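Chintase (Rhizomucor miehei, PDB 5YUQ) probably hydrolyses chitin, cutting its beta-1,4 glycosidic links as a family 18 chitinase with a tunnel-shaped active site. Local coordinates at residues T143-V149 against V173-M179. Where two conformers were deposited one is given. Residues are numbered along the deposited sequence.
Sequences TILTTAV and VDAFYIM
Tyr177 (chi1 m, chi2 near 3°) lays its ring face over beta-branched Thr146 (p), whose CB makes a CH-pi contact 4.2 Å from the centroid; Thr146 OG1 is hydrogen-bonded to Asn103 ND2. On this face small Ala175 leaves the ring room, and Ala148 CB meets Met179 SD (4.0 Å). Strands 144-149 and 175-178 run parallel, their axes 23° apart in direction and 4.5 Å at closest approach, pairing Thr146-Ala175 through Val149-Ile178. Backbone hydrogen bonds alternate: Thr147 N to Ala175 O (3.1 Å), Tyr177 N to Thr147 O (2.7 Å), Val149 N to Tyr177 O and Met179 N to Val149 O (both 2.8 Å). At the start, Asp174, helical in phi/psi, donates N to Leu145 O; its OD2 accepts Leu145 N's hydrogen bond (both 2.8 Å) and salt-bridges Arg136. Opposite, beta-branched Val149 and Ile178, suited to strands, give apolar surface to helix 211-220; Phe176, reaching Ile223, has Val149 CG1 at its edge (to CD2 4.2 Å). Helix 168-172 links both strands into a beta-alpha-beta unit of the family 18 TIM barrel.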
loop_
_atom_site.group_PDB
_atom_site.type_symbol
_atom_site.label_atom_id
_atom_site.label_comp_id
_atom_site.label_asym_id
_atom_site.label_seq_id
_atom_site.Cartn_x
_atom_site.Cartn_y
_atom_site.Cartn_z
ATOM N N THR A 143 13.196 -0.867 -18.267
ATOM C CA THR A 143 12.669 -1.488 -17.051
ATOM C C THR A 143 11.875 -0.476 -16.243
ATOM O O THR A 143 12.300 0.677 -16.087
ATOM C CB THR A 143 13.806 -2.065 -16.191
ATOM O OG1 THR A 143 14.616 -2.930 -16.997
ATOM C CG2 THR A 143 13.252 -2.858 -15.031
ATOM N N ILE A 144 10.739 -0.892 -15.708
ATOM C CA ILE A 144 9.924 -0.023 -14.925
ATOM C C ILE A 144 10.378 -0.067 -13.460
ATOM O O ILE A 144 10.283 -1.070 -12.792
ATOM C CB ILE A 144 8.445 -0.502 -14.920
ATOM C CG1 ILE A 144 7.885 -0.520 -16.343
ATOM C CG2 ILE A 144 7.595 0.389 -14.029
ATOM C CD1 ILE A 144 6.791 -1.529 -16.477
ATOM N N LEU A 145 10.933 1.067 -13.014
ATOM C CA LEU A 145 11.401 1.166 -11.637
ATOM C C LEU A 145 10.422 2.022 -10.867
ATOM O O LEU A 145 10.212 3.193 -11.176
ATOM C CB LEU A 145 12.806 1.758 -11.563
ATOM C CG LEU A 145 13.914 0.940 -12.226
ATOM C CD1 LEU A 145 15.247 1.677 -12.169
ATOM C CD2 LEU A 145 14.032 -0.423 -11.571
ATOM N N THR A 146 9.786 1.418 -9.879
ATOM C CA THR A 146 8.825 2.145 -9.071
ATOM C C THR A 146 9.099 1.886 -7.608
ATOM O O THR A 146 9.881 1.000 -7.246
ATOM C CB THR A 146 7.361 1.752 -9.379
ATOM O OG1 THR A 146 7.164 0.356 -9.111
ATOM C CG2 THR A 146 7.026 2.043 -10.834
ATOM N N THR A 147 8.459 2.682 -6.769
ATOM C CA THR A 147 8.586 2.508 -5.332
ATOM C C THR A 147 7.224 2.722 -4.700
ATOM O O THR A 147 6.470 3.596 -5.130
ATOM C CB THR A 147 9.656 3.462 -4.729
ATOM O OG1 THR A 147 9.651 3.348 -3.304
ATOM C CG2 THR A 147 9.370 4.898 -5.107
ATOM N N ALA A 148 6.880 1.883 -3.727
ATOM C CA ALA A 148 5.675 2.089 -2.938
ATOM C C ALA A 148 6.071 2.934 -1.743
ATOM O O ALA A 148 7.009 2.595 -1.018
ATOM C CB ALA A 148 5.094 0.763 -2.485
ATOM N N VAL A 149 5.357 4.034 -1.536
ATOM C CA VAL A 149 5.798 5.066 -0.601
ATOM C C VAL A 149 4.737 5.417 0.438
ATOM O O VAL A 149 3.543 5.227 0.207
ATOM C CB VAL A 149 6.190 6.338 -1.374
ATOM C CG1 VAL A 149 7.197 6.018 -2.464
ATOM C CG2 VAL A 149 4.966 6.994 -1.981
ATOM N N VAL A 173 13.394 7.430 -11.046
ATOM C CA VAL A 173 12.305 6.517 -10.722
ATOM C C VAL A 173 11.084 6.826 -11.574
ATOM O O VAL A 173 10.688 7.987 -11.705
ATOM C CB VAL A 173 11.952 6.613 -9.215
ATOM C CG1 VAL A 173 10.706 5.771 -8.884
ATOM C CG2 VAL A 173 13.143 6.178 -8.371
ATOM N N ASP A 174 10.484 5.796 -12.160
ATOM C CA ASP A 174 9.364 6.024 -13.055
ATOM C C ASP A 174 8.100 6.479 -12.337
ATOM O O ASP A 174 7.410 7.379 -12.807
ATOM C CB ASP A 174 9.080 4.767 -13.886
ATOM C CG ASP A 174 10.225 4.430 -14.800
ATOM O OD1 ASP A 174 10.610 5.309 -15.607
ATOM O OD2 ASP A 174 10.783 3.321 -14.679
ATOM N N ALA A 175 7.796 5.865 -11.198
ATOM C CA ALA A 175 6.554 6.186 -10.503
ATOM C C ALA A 175 6.641 5.890 -9.032
ATOM O O ALA A 175 7.381 4.995 -8.606
ATOM C CB ALA A 175 5.368 5.428 -11.118
ATOM N N PHE A 176 5.857 6.643 -8.271
ATOM C CA PHE A 176 5.847 6.559 -6.823
ATOM C C PHE A 176 4.430 6.192 -6.429
ATOM O O PHE A 176 3.488 6.973 -6.639
ATOM C CB PHE A 176 6.228 7.915 -6.223
ATOM C CG PHE A 176 7.630 8.365 -6.573
ATOM C CD1 PHE A 176 7.927 8.836 -7.845
ATOM C CD2 PHE A 176 8.645 8.320 -5.630
ATOM C CE1 PHE A 176 9.212 9.239 -8.176
ATOM C CE2 PHE A 176 9.937 8.733 -5.941
ATOM C CZ PHE A 176 10.227 9.196 -7.219
ATOM N N TYR A 177 4.262 4.991 -5.885
ATOM C CA TYR A 177 2.933 4.475 -5.567
ATOM C C TYR A 177 2.588 4.825 -4.128
ATOM O O TYR A 177 3.103 4.201 -3.207
ATOM C CB TYR A 177 2.903 2.949 -5.716
ATOM C CG TYR A 177 3.077 2.395 -7.124
ATOM C CD1 TYR A 177 3.323 3.224 -8.213
ATOM C CD2 TYR A 177 2.988 1.030 -7.351
ATOM C CE1 TYR A 177 3.480 2.701 -9.494
ATOM C CE2 TYR A 177 3.140 0.497 -8.624
ATOM C CZ TYR A 177 3.378 1.336 -9.686
ATOM O OH TYR A 177 3.528 0.802 -10.942
ATOM N N ILE A 178 1.712 5.808 -3.931
ATOM C CA ILE A 178 1.374 6.273 -2.584
ATOM C C ILE A 178 0.435 5.314 -1.862
ATOM O O ILE A 178 -0.678 5.045 -2.319
ATOM C CB ILE A 178 0.726 7.664 -2.613
ATOM C CG1 ILE A 178 1.688 8.678 -3.235
ATOM C CG2 ILE A 178 0.358 8.110 -1.209
ATOM C CD1 ILE A 178 1.063 10.049 -3.458
ATOM N N MET A 179 0.880 4.817 -0.713
ATOM C CA MET A 179 0.068 3.892 0.064
ATOM C C MET A 179 -0.897 4.662 0.951
ATOM O O MET A 179 -0.728 4.743 2.168
ATOM C CB MET A 179 0.964 2.949 0.864
ATOM C CG MET A 179 1.771 2.032 -0.049
ATOM S SD MET A 179 2.923 0.958 0.822
ATOM C CE MET A 179 1.963 0.546 2.284
#